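Side-chain contacts in unknown protein (Galdieria sulphuraria, PDB 2NYI), which is of unknown function but carries tandem ACT domains, a fold that in many relatives binds small ligands such as amino acids in a regulatory role: residues A[24-27]-A[28-31]; A[12-15]-A[16-20]; A[153-156]-A[157-161]; A[146-149]-A[150-153]; A[67-71]-A[72-76]. One frame throughout, in Å; residues are numbered along the deposited sequence.

Interaction 1: residues A[24-27]-A[28-31]; sequences WALK and NISA
From Trp24 to Ala31 the backbone leaves its helix through two closing bonds, a 6→1 bond from Ala31 N to Leu26 O at 2.9 Å and, nested within it, a 5→2 bond from Ser30 N to Lys27 O at 3.1 Å. Ser30, with positive phi, makes the reversal between them. One turn earlier Asn28 N still bonds Trp24 O. The side chains of these two residues run side by side: the Asn28 CB lies over one face of the Trp24 six-membered ring, 4.2 Å from its centroid, in a CH-pi contact. Both carry CG anti to the backbone N (chi1 -175° for Trp24), which sends them off the helix in the same direction. In the conformer of Asn28 modelled here, one of two, the amide is nearly parallel to the ring, the planes 18° apart, and a water bridges from ND2, 2.7 Å away, to the carbonyl O of Ala25. On the buried side Leu26 CB meets Ala31 CB at 4.1 Å, folding the outgoing chain back onto the last turn, and both residues also rest on Val51 of strand 44-53. Trp24 packs on Glu108 of the second subunit. The paired backbone bonds and positive-phi serine are those of a Schellman motif ending helix 18-28.

Interaction 2: residues A[12-15]-A[16-20]; sequences GSDR and VGIVH
Arg15 folds back over the turn and gives NH1 to the carbonyl O of Val16, at 3.0 Å with an N-H...O angle of 148°. The oxygen lies almost in the guanidinium plane, whereas the donor stands 28° away from the carbonyl plane. NH2 of the same group makes a salt bridge with Asp21 one turn into the helix, so two partners fix the rotation of the guanidinium. The arginine gets there because CG sits between the backbone N and the carbonyl carbon (chi1 61°), with the chain extended from CG to NE. In the backbone, Arg15 to Ile18 form a type II beta turn joining strand 4-13 to helix 18-28, the first strand-to-helix connection of the ACT domain's βαββαβ fold. Gly17 is the N-cap; at its positive phi a side chain would jam against the preceding carbonyl, and a CB would come close to Arg15 NH1. Van der Waals contacts belong to Ile18. Its CG1 lies over the centre of one guanidinium face, 3.9 Å above the plane, and touches Arg15 CG at 3.6 Å. CD1 tucks against the backbone, 3.4 Å from Arg15 N, and approaches Asp14 OD1 to 3.7 Å. Val16 packs on Asn120 of the second subunit.

Interaction 3: residues A[153-156]-A[157-161]; sequences QEVV and TALSR
Helix 152-166, the second helix of the C-terminal βαββαβ unit, carries this contact over two consecutive turns. Gln153 and Thr157 join on its outer side. The glutamine leaves with CG anti to the backbone N but bends at chi2 (47°), which swings the amide along the helix so that NE2 donates to Thr157 OG1 at 3.0 Å. The hydroxyl oxygen lies only 5° out of the amide plane, and the N-H...O angle is 148°. Beneath this link Thr157 N bonds Gln153 O at 2.8 Å, so the two residues are tied by both side chain and backbone. Another local bond follows at Ser160, whose OG turns back to donate to the carbonyl O of Thr157; the modelled 2.5 Å is very short, and its exact length should not be pressed. That oxygen also receives weak backbone bonds from Ser160 N and Arg161 N. With an alanine here in place of the serine the hydroxyl goes, and the Thr157 carbonyl is likely to be left with just those weak backbone donors from this stretch. The inner side is apolar: Val155 and Leu159 lie alongside each other, CG1 to CD1 at 3.9 Å, and both press on Leu172 of strand 169-174, while Ala158 and Leu159 meet Val113 of helix 106-116. Backbone bonds such as Leu159 N to Val155 O, at 2.8 Å, repeat at i to i+4. The result is an amphipathic alpha helix, apolar toward its sheet and polar outward, as in the ACT fold.

Interaction 4: residues A[146-149]-A[150-153]; sequences AFPF and PLYQ
Phe147 turns its ring edge toward the start of the helix: CE1 meets Tyr152 CA at 3.7 Å, close to the ring plane, while CD1 touches Leu151 CB at 4.1 Å. Its CG stands between the backbone N and the carbonyl carbon (chi1 58°), a torsion that turns the ring in under the first helical turn. Relative to Leu151 the phenylalanine lies at a slant. Pro148 and Leu151, by contrast, run side by side and point the same way, with the proline CD 4.1 Å from Leu151 CD1. Pro148 also places CB against Pro150 CD at 3.8 Å, so the proline rings at either end of Phe149 meet across the bend. Phe149 itself has its ring covered on one face by its successor: Pro150 CD is 3.6 Å from the centroid, 23° off the ring normal and displaced toward the rim, a CH-pi contact. Two backbone bonds set this arrangement, Leu151 N to Pro148 O and Tyr152 N to Phe149 O, each 3.0 Å. In the second the donor stands well above the carbonyl plane. Tyr152 sends its ring away from the bend, and its hydroxyl is hydrogen-bonded to the Leu172 carbonyl O. The turn carries the chain from strand 137-148 into helix 152-166: Phe147 stacks with Tyr94 of the adjacent strand 91-99, Phe149 rests on Arg92 and Tyr94 of that strand, and Tyr152 ties the beginning of the helix to strand 169-174.

Interaction 5: residues A[67-71]-A[72-76]; sequences SALPG and FQIST
Phe72 comes first and meets Leu69 twice, through its backbone and its ring. Its N donates to Leu69 O at 3.2 Å, from above the carbonyl plane, closing a type II beta turn from Leu69 to Phe72. Gly71 occupies the third position of that turn with phi 89°, where a side chain would be jammed against the carbonyl O of Pro70. Phe72 CG is anti to its carbonyl carbon (chi1 -77°), and this lays the ring back along the turn: CD2 comes within 3.8 Å of Leu69 CB, and the carbonyl oxygens of Leu69 and Pro70 lie at the ring edge, near its plane, with Pro70 O 3.7 Å from CD2. The ring continues to Ile18 at the start of helix 18-28, Arg15 in the loop before it, and Val10 on strand 4-13. If an alanine stood here the ring would be gone, and Leu69 CB and Ile18 would probably lose their shared apolar neighbour, with a gap opened beside the turn. A water donates to both Leu69 O and Phe72 O, at 2.9 Å each, bridging the two ends of the turn. The turn is the link by which the ACT domain's second helix, 59-68, passes into its last strand, 73-78, an outer strand of this chain's sheet. Gln73 begins that strand; it pairs through its backbone with Ala11 and packs on Gln73 of the second subunit. Ile74 then points back toward the turn, its CD1 4.1 Å from Leu69 CB, while also touching Leu65 on helix 59-68.

In the fold
Along the chain the order is interaction 2, 1, 5, 4 and 3. The first three belong to the N-terminal ACT domain: interactions 2 and 1 bracket helix 18-28, their centres about 17 Å apart, and interaction 5 touches both, through Phe72 on Ile18 and Ala68 on Ala25. Strands 4-13 and 73-78, which interactions 2 and 5 reach, are neighbours in one sheet. Interactions 4 and 3 lie in the second βαββαβ unit, share Gln153 on helix 152-166, and have centres about 11 Å apart. Between the two groups, centres are about 38 to 47 Å apart, on opposite sides of the chain's centre, consistent with a tandem ACT architecture of two separate sheets sharing strand order 2-3-1-4.

Interaction 1: residues A[24-27]-A[28-31]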
loop_
_atom_site.group_PDB
_atom_site.type_symbol
_atom_site.label_atom_id
_atom_site.label_comp_id
_atom_site.label_asym_id
_atom_site.label_seq_id
_atom_site.Cartn_x
_atom_site.Cartn_y
_atom_site.Cartn_z
ATOM N N TRP A 24 -0.845 -9.566 -16.739
ATOM C CA TRP A 24 -1.092 -10.155 -18.049
ATOM C C TRP A 24 -1.147 -9.058 -19.120
ATOM O O TRP A 24 -0.538 -9.185 -20.197
ATOM C CB TRP A 24 -2.377 -10.989 -18.035
ATOM C CG TRP A 24 -2.572 -11.680 -19.329
ATOM C CD1 TRP A 24 -2.145 -12.933 -19.660
ATOM C CD2 TRP A 24 -3.185 -11.132 -20.510
ATOM N NE1 TRP A 24 -2.481 -13.212 -20.972
ATOM C CE2 TRP A 24 -3.123 -12.128 -21.511
ATOM C CE3 TRP A 24 -3.794 -9.906 -20.811
ATOM C CZ2 TRP A 24 -3.637 -11.931 -22.799
ATOM C CZ3 TRP A 24 -4.312 -9.711 -22.100
ATOM C CH2 TRP A 24 -4.227 -10.722 -23.071
ATOM N N ALA A 25 -1.860 -7.971 -18.817
ATOM C CA ALA A 25 -2.050 -6.885 -19.784
ATOM C C ALA A 25 -0.733 -6.236 -20.183
ATOM O O ALA A 25 -0.504 -5.968 -21.363
ATOM C CB ALA A 25 -3.023 -5.832 -19.226
ATOM N N LEU A 26 0.124 -5.975 -19.199
ATOM C CA LEU A 26 1.444 -5.376 -19.434
ATOM C C LEU A 26 2.349 -6.323 -20.216
ATOM O O LEU A 26 3.062 -5.894 -21.121
ATOM C CB LEU A 26 2.126 -5.018 -18.110
ATOM C CG LEU A 26 1.480 -3.916 -17.272
ATOM C CD1 LEU A 26 2.481 -3.452 -16.186
ATOM C CD2 LEU A 26 1.059 -2.757 -18.140
ATOM N N LYS A 27 2.314 -7.606 -19.860
ATOM C CA LYS A 27 3.145 -8.615 -20.558
ATOM C C LYS A 27 2.805 -8.647 -22.041
ATOM O O LYS A 27 3.697 -8.732 -22.901
ATOM C CB LYS A 27 2.970 -10.009 -19.939
ATOM C CG LYS A 27 3.900 -11.054 -20.564
ATOM C CD LYS A 27 3.645 -12.471 -20.059
ATOM C CE LYS A 27 4.628 -13.429 -20.752
ATOM N NZ LYS A 27 4.743 -14.758 -20.100
ATOM N N ASN A 28 1.498 -8.578 -22.316
ATOM C CA ASN A 28 0.914 -8.612 -23.652
ATOM C C ASN A 28 1.428 -7.479 -24.547
ATOM O O ASN A 28 1.581 -7.663 -25.760
ATOM C CB ASN A 28 -0.623 -8.570 -23.533
ATOM C CG ASN A 28 -1.341 -8.787 -24.858
ATOM O OD1 ASN A 28 -1.093 -9.768 -25.563
ATOM N ND2 ASN A 28 -2.278 -7.886 -25.183
ATOM N N ILE A 29 1.711 -6.328 -23.936
ATOM C CA ILE A 29 2.184 -5.132 -24.674
ATOM C C ILE A 29 3.698 -4.921 -24.506
ATOM O O ILE A 29 4.216 -3.865 -24.862
ATOM C CB ILE A 29 1.413 -3.820 -24.317
ATOM C CG1 ILE A 29 1.547 -3.474 -22.812
ATOM C CG2 ILE A 29 -0.059 -3.904 -24.765
ATOM C CD1 ILE A 29 1.036 -2.062 -22.435
ATOM N N SER A 30 4.391 -5.934 -23.978
ATOM C CA SER A 30 5.849 -5.902 -23.743
ATOM C C SER A 30 6.304 -4.755 -22.816
ATOM O O SER A 30 7.371 -4.154 -23.013
ATOM C CB SER A 30 6.635 -5.886 -25.068
ATOM O OG SER A 30 6.246 -6.982 -25.876
ATOM N N ALA A 31 5.482 -4.449 -21.813
ATOM C CA ALA A 31 5.849 -3.468 -20.771
ATOM C C ALA A 31 6.441 -4.245 -19.601
ATOM O O ALA A 31 6.033 -5.384 -19.375
ATOM C CB ALA A 31 4.638 -2.677 -20.341
HETATM O O HOH W 1 -2.714 -6.122 -23.177
#

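Interaction 2: residues A[12-15]-A[16-20]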
loop_
_atom_site.group_PDB
_atom_site.type_symbol
_atom_site.label_atom_id
_atom_site.label_comp_id
_atom_site.label_asym_id
_atom_site.label_seq_id
_atom_site.Cartn_x
_atom_site.Cartn_y
_atom_site.Cartn_z
ATOM N N GLY A 12 -9.862 0.225 -7.143
ATOM C CA GLY A 12 -11.196 -0.338 -7.364
ATOM C C GLY A 12 -11.570 -1.289 -6.251
ATOM O O GLY A 12 -10.865 -1.388 -5.238
ATOM N N SER A 13 -12.704 -1.960 -6.409
ATOM C CA SER A 13 -13.129 -2.955 -5.423
ATOM C C SER A 13 -12.294 -4.210 -5.567
ATOM O O SER A 13 -12.028 -4.679 -6.685
ATOM C CB SER A 13 -14.613 -3.299 -5.587
ATOM O OG SER A 13 -15.382 -2.113 -5.518
ATOM N N ASP A 14 -11.880 -4.757 -4.433
ATOM C CA ASP A 14 -11.027 -5.942 -4.410
ATOM C C ASP A 14 -11.740 -7.198 -4.918
ATOM O O ASP A 14 -12.953 -7.422 -4.680
ATOM C CB ASP A 14 -10.475 -6.177 -3.005
ATOM C CG ASP A 14 -9.335 -7.183 -2.985
ATOM O OD1 ASP A 14 -8.540 -7.212 -3.954
ATOM O OD2 ASP A 14 -9.228 -7.943 -2.003
ATOM N N ARG A 15 -10.962 -8.023 -5.607
ATOM C CA ARG A 15 -11.418 -9.345 -6.045
ATOM C C ARG A 15 -10.171 -10.155 -6.382
ATOM O O ARG A 15 -9.093 -9.596 -6.568
ATOM C CB ARG A 15 -12.338 -9.228 -7.263
ATOM C CG ARG A 15 -11.679 -8.595 -8.490
ATOM C CD ARG A 15 -12.309 -9.032 -9.784
ATOM N NE ARG A 15 -11.781 -8.291 -10.935
ATOM C CZ ARG A 15 -10.712 -8.628 -11.651
ATOM N NH1 ARG A 15 -10.008 -9.714 -11.364
ATOM N NH2 ARG A 15 -10.351 -7.857 -12.680
ATOM N N VAL A 16 -10.320 -11.478 -6.465
ATOM C CA VAL A 16 -9.206 -12.321 -6.855
ATOM C C VAL A 16 -8.840 -11.982 -8.305
ATOM O O VAL A 16 -9.729 -11.729 -9.135
ATOM C CB VAL A 16 -9.555 -13.823 -6.684
ATOM C CG1 VAL A 16 -8.523 -14.708 -7.370
ATOM C CG2 VAL A 16 -9.639 -14.173 -5.194
ATOM N N GLY A 17 -7.544 -11.932 -8.591
ATOM C CA GLY A 17 -7.083 -11.850 -9.975
ATOM C C GLY A 17 -6.780 -10.473 -10.512
ATOM O O GLY A 17 -6.499 -10.335 -11.696
ATOM N N ILE A 18 -6.871 -9.444 -9.676
ATOM C CA ILE A 18 -6.575 -8.067 -10.159
ATOM C C ILE A 18 -5.111 -7.926 -10.581
ATOM O O ILE A 18 -4.815 -7.517 -11.723
ATOM C CB ILE A 18 -6.935 -6.973 -9.118
ATOM C CG1 ILE A 18 -8.417 -7.027 -8.789
ATOM C CG2 ILE A 18 -6.554 -5.517 -9.671
ATOM C CD1 ILE A 18 -8.784 -6.206 -7.530
ATOM N N VAL A 19 -4.197 -8.292 -9.676
ATOM C CA VAL A 19 -2.779 -8.197 -9.984
ATOM C C VAL A 19 -2.485 -9.071 -11.207
ATOM O O VAL A 19 -1.686 -8.684 -12.081
ATOM C CB VAL A 19 -1.860 -8.575 -8.821
ATOM C CG1 VAL A 19 -0.398 -8.372 -9.245
ATOM C CG2 VAL A 19 -2.169 -7.693 -7.552
ATOM N N HIS A 20 -3.098 -10.261 -11.269
ATOM C CA HIS A 20 -2.863 -11.089 -12.449
ATOM C C HIS A 20 -3.313 -10.427 -13.756
ATOM O O HIS A 20 -2.568 -10.436 -14.753
ATOM C CB HIS A 20 -3.455 -12.487 -12.317
ATOM C CG HIS A 20 -3.222 -13.317 -13.542
ATOM N ND1 HIS A 20 -4.243 -13.685 -14.386
ATOM C CD2 HIS A 20 -2.075 -13.730 -14.133
ATOM C CE1 HIS A 20 -3.742 -14.353 -15.414
ATOM N NE2 HIS A 20 -2.429 -14.393 -15.284
#

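Interaction 3: residues A[153-156]-A[157-161]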
loop_
_atom_site.group_PDB
_atom_site.type_symbol
_atom_site.label_atom_id
_atom_site.label_comp_id
_atom_site.label_asym_id
_atom_site.label_seq_id
_atom_site.Cartn_x
_atom_site.Cartn_y
_atom_site.Cartn_z
ATOM N N GLN A 153 16.228 15.137 16.592
ATOM C CA GLN A 153 15.966 15.396 18.011
ATOM C C GLN A 153 14.685 16.201 18.222
ATOM O O GLN A 153 13.875 15.863 19.097
ATOM C CB GLN A 153 17.175 16.020 18.733
ATOM C CG GLN A 153 16.987 16.129 20.259
ATOM C CD GLN A 153 16.457 14.835 20.894
ATOM O OE1 GLN A 153 17.093 13.776 20.812
ATOM N NE2 GLN A 153 15.282 14.922 21.528
ATOM N N GLU A 154 14.457 17.229 17.408
ATOM C CA GLU A 154 13.221 18.006 17.580
ATOM C C GLU A 154 11.952 17.245 17.199
ATOM O O GLU A 154 10.881 17.492 17.772
ATOM C CB GLU A 154 13.285 19.356 16.876
ATOM C CG GLU A 154 13.143 19.336 15.391
ATOM C CD GLU A 154 13.548 20.673 14.804
ATOM O OE1 GLU A 154 14.702 21.088 15.050
ATOM O OE2 GLU A 154 12.713 21.307 14.129
ATOM N N VAL A 155 12.065 16.340 16.225
ATOM C CA VAL A 155 10.967 15.412 15.898
ATOM C C VAL A 155 10.654 14.532 17.108
ATOM O O VAL A 155 9.477 14.436 17.523
ATOM C CB VAL A 155 11.288 14.548 14.656
ATOM C CG1 VAL A 155 10.212 13.445 14.445
ATOM C CG2 VAL A 155 11.390 15.444 13.405
ATOM N N VAL A 156 11.706 13.941 17.685
ATOM C CA VAL A 156 11.611 13.067 18.869
ATOM C C VAL A 156 10.970 13.811 20.035
ATOM O O VAL A 156 10.086 13.267 20.721
ATOM C CB VAL A 156 12.995 12.450 19.249
ATOM C CG1 VAL A 156 13.023 11.906 20.691
ATOM C CG2 VAL A 156 13.359 11.337 18.251
ATOM N N THR A 157 11.402 15.055 20.242
ATOM C CA THR A 157 10.862 15.889 21.315
ATOM C C THR A 157 9.366 16.173 21.094
ATOM O O THR A 157 8.561 16.086 22.035
ATOM C CB THR A 157 11.686 17.191 21.490
ATOM O OG1 THR A 157 12.996 16.867 21.986
ATOM C CG2 THR A 157 11.005 18.159 22.467
ATOM N N ALA A 158 8.992 16.504 19.860
ATOM C CA ALA A 158 7.576 16.694 19.494
ATOM C C ALA A 158 6.752 15.416 19.647
ATOM O O ALA A 158 5.598 15.470 20.108
ATOM C CB ALA A 158 7.452 17.254 18.084
ATOM N N LEU A 159 7.333 14.270 19.293
ATOM C CA LEU A 159 6.625 12.986 19.429
ATOM C C LEU A 159 6.444 12.604 20.911
ATOM O O LEU A 159 5.498 11.898 21.265
ATOM C CB LEU A 159 7.324 11.864 18.651
ATOM C CG LEU A 159 7.281 11.949 17.109
ATOM C CD1 LEU A 159 8.163 10.877 16.477
ATOM C CD2 LEU A 159 5.840 11.845 16.588
ATOM N N SER A 160 7.336 13.096 21.766
ATOM C CA SER A 160 7.225 12.872 23.212
ATOM C C SER A 160 6.011 13.594 23.821
ATOM O O SER A 160 5.352 13.047 24.709
ATOM C CB SER A 160 8.524 13.271 23.923
ATOM O OG SER A 160 8.568 14.672 24.136
ATOM N N ARG A 161 5.697 14.796 23.330
ATOM C CA ARG A 161 4.462 15.497 23.709
ATOM C C ARG A 161 3.231 14.664 23.362
ATOM O O ARG A 161 2.285 14.558 24.158
ATOM C CB ARG A 161 4.343 16.854 23.015
ATOM C CG ARG A 161 5.344 17.897 23.457
ATOM C CD ARG A 161 5.081 19.229 22.751
ATOM N NE ARG A 161 3.934 19.963 23.303
ATOM C CZ ARG A 161 4.008 20.869 24.280
ATOM N NH1 ARG A 161 5.179 21.175 24.835
ATOM N NH2 ARG A 161 2.904 21.475 24.705
#

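Interaction 4: residues A[146-149]-A[150-153]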
loop_
_atom_site.group_PDB
_atom_site.type_symbol
_atom_site.label_atom_id
_atom_site.label_comp_id
_atom_site.label_asym_id
_atom_site.label_seq_id
_atom_site.Cartn_x
_atom_site.Cartn_y
_atom_site.Cartn_z
ATOM N N ALA A 146 10.564 10.136 6.079
ATOM C CA ALA A 146 11.831 10.693 5.627
ATOM C C ALA A 146 11.890 12.174 5.946
ATOM O O ALA A 146 10.951 12.926 5.661
ATOM C CB ALA A 146 12.019 10.472 4.128
ATOM N N PHE A 147 13.019 12.582 6.517
ATOM C CA PHE A 147 13.278 13.988 6.783
ATOM C C PHE A 147 14.769 14.230 6.978
ATOM O O PHE A 147 15.536 13.281 7.227
ATOM C CB PHE A 147 12.463 14.480 7.994
ATOM C CG PHE A 147 12.725 13.713 9.266
ATOM C CD1 PHE A 147 13.853 13.987 10.037
ATOM C CD2 PHE A 147 11.836 12.723 9.697
ATOM C CE1 PHE A 147 14.104 13.294 11.205
ATOM C CE2 PHE A 147 12.077 12.012 10.862
ATOM C CZ PHE A 147 13.200 12.305 11.637
ATOM N N PRO A 148 15.203 15.508 6.845
ATOM C CA PRO A 148 16.624 15.820 7.074
ATOM C C PRO A 148 17.069 15.427 8.472
ATOM O O PRO A 148 16.449 15.837 9.465
ATOM C CB PRO A 148 16.687 17.346 6.916
ATOM C CG PRO A 148 15.535 17.672 5.976
ATOM C CD PRO A 148 14.439 16.687 6.402
ATOM N N PHE A 149 18.154 14.657 8.552
ATOM C CA PHE A 149 18.603 14.108 9.829
ATOM C C PHE A 149 18.834 15.150 10.943
ATOM O O PHE A 149 18.666 14.818 12.117
ATOM C CB PHE A 149 19.838 13.196 9.669
ATOM C CG PHE A 149 21.103 13.926 9.293
ATOM C CD1 PHE A 149 21.838 14.625 10.259
ATOM C CD2 PHE A 149 21.576 13.892 7.987
ATOM C CE1 PHE A 149 23.008 15.319 9.914
ATOM C CE2 PHE A 149 22.751 14.573 7.633
ATOM C CZ PHE A 149 23.462 15.290 8.597
ATOM N N PRO A 150 19.250 16.395 10.595
ATOM C CA PRO A 150 19.429 17.328 11.727
ATOM C C PRO A 150 18.156 17.576 12.553
ATOM O O PRO A 150 18.256 18.038 13.689
ATOM C CB PRO A 150 19.850 18.635 11.041
ATOM C CG PRO A 150 20.518 18.189 9.763
ATOM C CD PRO A 150 19.644 17.020 9.313
ATOM N N LEU A 151 16.987 17.297 11.980
ATOM C CA LEU A 151 15.701 17.500 12.673
ATOM C C LEU A 151 15.320 16.361 13.625
ATOM O O LEU A 151 14.287 16.452 14.300
ATOM C CB LEU A 151 14.556 17.688 11.656
ATOM C CG LEU A 151 14.657 18.771 10.575
ATOM C CD1 LEU A 151 13.384 18.879 9.741
ATOM C CD2 LEU A 151 15.026 20.130 11.160
ATOM N N TYR A 152 16.123 15.297 13.679
ATOM C CA TYR A 152 15.757 14.083 14.439
ATOM C C TYR A 152 15.356 14.423 15.873
ATOM O O TYR A 152 14.265 14.064 16.310
ATOM C CB TYR A 152 16.900 13.069 14.444
ATOM C CG TYR A 152 16.619 11.813 15.266
ATOM C CD1 TYR A 152 15.723 10.841 14.802
ATOM C CD2 TYR A 152 17.238 11.606 16.503
ATOM C CE1 TYR A 152 15.455 9.679 15.556
ATOM C CE2 TYR A 152 16.976 10.449 17.264
ATOM C CZ TYR A 152 16.086 9.491 16.771
ATOM O OH TYR A 152 15.816 8.344 17.491
ATOM N N GLN A 153 16.228 15.137 16.592
ATOM C CA GLN A 153 15.966 15.396 18.011
ATOM C C GLN A 153 14.685 16.201 18.222
ATOM O O GLN A 153 13.875 15.863 19.097
ATOM C CB GLN A 153 17.175 16.020 18.733
ATOM C CG GLN A 153 16.987 16.129 20.259
ATOM C CD GLN A 153 16.457 14.835 20.894
ATOM O OE1 GLN A 153 17.093 13.776 20.812
ATOM N NE2 GLN A 153 15.282 14.922 21.528
#

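Interaction 5: residues A[67-71]-A[72-76]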
loop_
_atom_site.group_PDB
_atom_site.type_symbol
_atom_site.label_atom_id
_atom_site.label_comp_id
_atom_site.label_asym_id
_atom_site.label_seq_id
_atom_site.Cartn_x
_atom_site.Cartn_y
_atom_site.Cartn_z
ATOM N N SER A 67 -8.812 -2.124 -20.681
ATOM C CA SER A 67 -9.417 -3.335 -21.267
ATOM C C SER A 67 -9.388 -4.513 -20.289
ATOM O O SER A 67 -10.382 -5.236 -20.163
ATOM C CB SER A 67 -8.721 -3.725 -22.588
ATOM O OG SER A 67 -9.223 -4.967 -23.095
ATOM N N ALA A 68 -8.256 -4.687 -19.602
ATOM C CA ALA A 68 -8.029 -5.802 -18.673
ATOM C C ALA A 68 -8.783 -5.636 -17.347
ATOM O O ALA A 68 -9.142 -6.628 -16.708
ATOM C CB ALA A 68 -6.532 -5.968 -18.390
ATOM N N LEU A 69 -9.019 -4.382 -16.964
ATOM C CA LEU A 69 -9.571 -4.023 -15.638
ATOM C C LEU A 69 -10.741 -3.056 -15.796
ATOM O O LEU A 69 -10.700 -1.921 -15.305
ATOM C CB LEU A 69 -8.479 -3.393 -14.751
ATOM C CG LEU A 69 -7.276 -4.277 -14.399
ATOM C CD1 LEU A 69 -6.218 -3.468 -13.644
ATOM C CD2 LEU A 69 -7.700 -5.509 -13.615
ATOM N N PRO A 70 -11.809 -3.503 -16.476
ATOM C CA PRO A 70 -12.927 -2.583 -16.689
ATOM C C PRO A 70 -13.550 -2.170 -15.348
ATOM O O PRO A 70 -13.563 -2.957 -14.411
ATOM C CB PRO A 70 -13.907 -3.399 -17.556
ATOM C CG PRO A 70 -13.516 -4.806 -17.387
ATOM C CD PRO A 70 -12.047 -4.831 -17.076
ATOM N N GLY A 71 -13.991 -0.923 -15.233
ATOM C CA GLY A 71 -14.525 -0.456 -13.950
ATOM C C GLY A 71 -13.508 0.147 -12.982
ATOM O O GLY A 71 -13.889 0.963 -12.128
ATOM N N PHE A 72 -12.233 -0.244 -13.104
ATOM C CA PHE A 72 -11.166 0.264 -12.228
ATOM C C PHE A 72 -10.795 1.688 -12.580
ATOM O O PHE A 72 -10.923 2.106 -13.736
ATOM C CB PHE A 72 -9.935 -0.654 -12.247
ATOM C CG PHE A 72 -10.114 -1.889 -11.419
ATOM C CD1 PHE A 72 -9.565 -1.966 -10.148
ATOM C CD2 PHE A 72 -10.878 -2.949 -11.887
ATOM C CE1 PHE A 72 -9.754 -3.102 -9.358
ATOM C CE2 PHE A 72 -11.072 -4.102 -11.113
ATOM C CZ PHE A 72 -10.526 -4.165 -9.831
ATOM N N GLN A 73 -10.399 2.443 -11.566
ATOM C CA GLN A 73 -9.903 3.801 -11.735
ATOM C C GLN A 73 -8.398 3.691 -11.991
ATOM O O GLN A 73 -7.640 3.283 -11.098
ATOM C CB GLN A 73 -10.184 4.579 -10.441
ATOM C CG GLN A 73 -9.509 5.928 -10.287
ATOM C CD GLN A 73 -9.790 6.545 -8.908
ATOM O OE1 GLN A 73 -10.908 7.006 -8.657
ATOM N NE2 GLN A 73 -8.778 6.549 -8.012
ATOM N N ILE A 74 -7.979 4.061 -13.206
ATOM C CA ILE A 74 -6.610 3.851 -13.670
ATOM C C ILE A 74 -6.052 5.164 -14.222
ATOM O O ILE A 74 -6.743 5.860 -14.979
ATOM C CB ILE A 74 -6.546 2.777 -14.789
ATOM C CG1 ILE A 74 -7.041 1.415 -14.282
ATOM C CG2 ILE A 74 -5.111 2.637 -15.373
ATOM C CD1 ILE A 74 -7.414 0.469 -15.408
ATOM N N SER A 75 -4.811 5.483 -13.867
ATOM C CA SER A 75 -4.131 6.640 -14.482
ATOM C C SER A 75 -2.701 6.254 -14.820
ATOM O O SER A 75 -2.116 5.394 -14.162
ATOM C CB SER A 75 -4.177 7.878 -13.578
ATOM O OG SER A 75 -3.413 7.685 -12.396
ATOM N N THR A 76 -2.170 6.865 -15.876
ATOM C CA THR A 76 -0.819 6.598 -16.343
ATOM C C THR A 76 -0.212 7.967 -16.659
ATOM O O THR A 76 -0.842 8.765 -17.361
ATOM C CB THR A 76 -0.833 5.729 -17.657
ATOM O OG1 THR A 76 -1.518 4.491 -17.427
ATOM C CG2 THR A 76 0.591 5.411 -18.138
HETATM O O HOH W 2 -10.695 0.780 -16.310
#